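Long-range contact in ethyl acetate hydrolase (Pseudomonas veronii, PDB 5EFZ), which hydrolyses ethyl acetate to ethanol and acetate in the bacterial breakdown of short-chain methyl ketones such as 2-butanone: residues C44-A49 with I94-I99. Numbering follows the deposited sequence.
Sequences CLLAVA and IVVNQI
The carbonyl oxygen of A47 is gripped twice by N97. The backbone N of N97 donates to A47 O at 3.0 Å, nearly along the C=O axis, while ND2 reaches the same oxygen at 2.8 Å from above the carbonyl plane. CG of N97 lies beside its own backbone N, anti to the carbonyl carbon (chi1 -71°), so that ND2 and N converge on one acceptor; ND2 also sits 3.5 Å from A47 CB. The acceptor lies almost in the amide plane, and OD1, which accepts hydrogen bonds from S72 N and N101 ND2, further fixes the rotation of the group. Beyond this fork the backbones pair as antiparallel strands: A49 and V95 form a hydrogen-bonded pair, V95 N to A49 O at 2.8 Å and A49 N to V95 O at 3.0 Å, and V48 and V96 the adjoining non-hydrogen-bonded one. In the α/β-hydrolase sheet, strand 45-51 is thus the antiparallel neighbour of 92-96, the first of the parallel series in sheet order. On the V48 and V96 face, covered by helix 124-139, V48 CG1 lies alongside I94 CG2 at 3.6 Å. A49 and V95 turn to the other face, against helix 72-79. Toward C44 and I99, side chains make the contact: L46 crosses V96 and I99 obliquely, CD1 meeting V96 CG1 and CD2 meeting I99 CG1 (3.9 Å), while C44 SG meets I99 CD1 at 3.9 Å.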
loop_
_atom_site.group_PDB
_atom_site.type_symbol
_atom_site.label_atom_id
_atom_site.label_comp_id
_atom_site.label_asym_id
_atom_site.label_seq_id
_atom_site.Cartn_x
_atom_site.Cartn_y
_atom_site.Cartn_z
ATOM N N CYS A 44 32.574 7.908 15.667
ATOM C CA CYS A 44 31.389 7.125 15.404
ATOM C C CYS A 44 31.274 6.091 16.514
ATOM O O CYS A 44 32.172 5.262 16.679
ATOM C CB CYS A 44 31.468 6.468 14.026
ATOM S SG CYS A 44 30.038 5.442 13.635
ATOM N N LEU A 45 30.205 6.191 17.305
ATOM C CA LEU A 45 29.925 5.219 18.355
ATOM C C LEU A 45 28.901 4.216 17.847
ATOM O O LEU A 45 27.822 4.587 17.375
ATOM C CB LEU A 45 29.390 5.903 19.608
ATOM C CG LEU A 45 30.189 7.037 20.223
ATOM C CD1 LEU A 45 29.544 7.450 21.519
ATOM C CD2 LEU A 45 31.614 6.633 20.454
ATOM N N LEU A 46 29.240 2.937 17.928
ATOM C CA LEU A 46 28.309 1.897 17.556
ATOM C C LEU A 46 27.835 1.198 18.816
ATOM O O LEU A 46 28.662 0.777 19.643
ATOM C CB LEU A 46 28.970 0.878 16.608
ATOM C CG LEU A 46 29.414 1.399 15.247
ATOM C CD1 LEU A 46 30.085 0.227 14.472
ATOM C CD2 LEU A 46 28.207 1.993 14.453
ATOM N N ALA A 47 26.515 1.094 18.957
ATOM C CA ALA A 47 25.889 0.312 20.022
ATOM C C ALA A 47 25.813 -1.151 19.594
ATOM O O ALA A 47 25.184 -1.477 18.572
ATOM C CB ALA A 47 24.494 0.845 20.349
ATOM N N VAL A 48 26.457 -2.012 20.374
ATOM C CA VAL A 48 26.665 -3.408 19.994
ATOM C C VAL A 48 26.203 -4.338 21.114
ATOM O O VAL A 48 26.556 -4.156 22.281
ATOM C CB VAL A 48 28.171 -3.711 19.700
ATOM C CG1 VAL A 48 28.348 -5.164 19.214
ATOM C CG2 VAL A 48 28.763 -2.724 18.696
ATOM N N ALA A 49 25.457 -5.373 20.759
ATOM C CA ALA A 49 25.058 -6.379 21.743
ATOM C C ALA A 49 25.655 -7.686 21.268
ATOM O O ALA A 49 25.553 -8.004 20.098
ATOM C CB ALA A 49 23.510 -6.467 21.862
ATOM N N ILE A 94 26.519 -11.065 16.913
ATOM C CA ILE A 94 26.920 -9.690 17.180
ATOM C C ILE A 94 25.901 -8.809 16.508
ATOM O O ILE A 94 25.849 -8.788 15.284
ATOM C CB ILE A 94 28.336 -9.413 16.646
ATOM C CG1 ILE A 94 29.324 -10.407 17.293
ATOM C CG2 ILE A 94 28.734 -7.935 16.873
ATOM C CD1 ILE A 94 30.750 -10.327 16.760
ATOM N N VAL A 95 25.112 -8.087 17.309
ATOM C CA VAL A 95 24.011 -7.301 16.777
ATOM C C VAL A 95 24.414 -5.821 16.826
ATOM O O VAL A 95 24.682 -5.286 17.906
ATOM C CB VAL A 95 22.729 -7.515 17.575
ATOM C CG1 VAL A 95 21.547 -6.803 16.850
ATOM C CG2 VAL A 95 22.481 -9.036 17.755
ATOM N N VAL A 96 24.493 -5.187 15.661
ATOM C CA VAL A 96 25.047 -3.840 15.588
ATOM C C VAL A 96 23.961 -2.867 15.175
ATOM O O VAL A 96 23.350 -3.008 14.110
ATOM C CB VAL A 96 26.230 -3.773 14.617
ATOM C CG1 VAL A 96 26.840 -2.329 14.582
ATOM C CG2 VAL A 96 27.300 -4.857 14.985
ATOM N N ASN A 97 23.738 -1.877 16.025
ATOM C CA ASN A 97 22.715 -0.856 15.772
ATOM C C ASN A 97 23.106 0.123 14.665
ATOM O O ASN A 97 24.235 0.644 14.640
ATOM C CB ASN A 97 22.431 -0.093 17.068
ATOM C CG ASN A 97 21.679 -0.948 18.084
ATOM O OD1 ASN A 97 20.445 -1.008 18.050
ATOM N ND2 ASN A 97 22.420 -1.586 19.015
ATOM N N GLN A 98 22.176 0.364 13.754
ATOM C CA GLN A 98 22.367 1.342 12.689
ATOM C C GLN A 98 22.819 2.678 13.211
ATOM O O GLN A 98 22.284 3.173 14.214
ATOM C CB GLN A 98 21.055 1.567 11.936
ATOM C CG GLN A 98 20.780 0.589 10.812
ATOM C CD GLN A 98 19.575 1.112 10.006
ATOM O OE1 GLN A 98 19.515 2.298 9.664
ATOM N NE2 GLN A 98 18.598 0.249 9.772
ATOM N N ILE A 99 23.764 3.289 12.508
ATOM C CA ILE A 99 24.021 4.715 12.677
ATOM C C ILE A 99 22.723 5.451 12.448
ATOM O O ILE A 99 22.083 5.283 11.398
ATOM C CB ILE A 99 25.096 5.206 11.684
ATOM C CG1 ILE A 99 26.413 4.437 11.942
ATOM C CG2 ILE A 99 25.324 6.731 11.829
ATOM C CD1 ILE A 99 27.462 4.647 10.848
#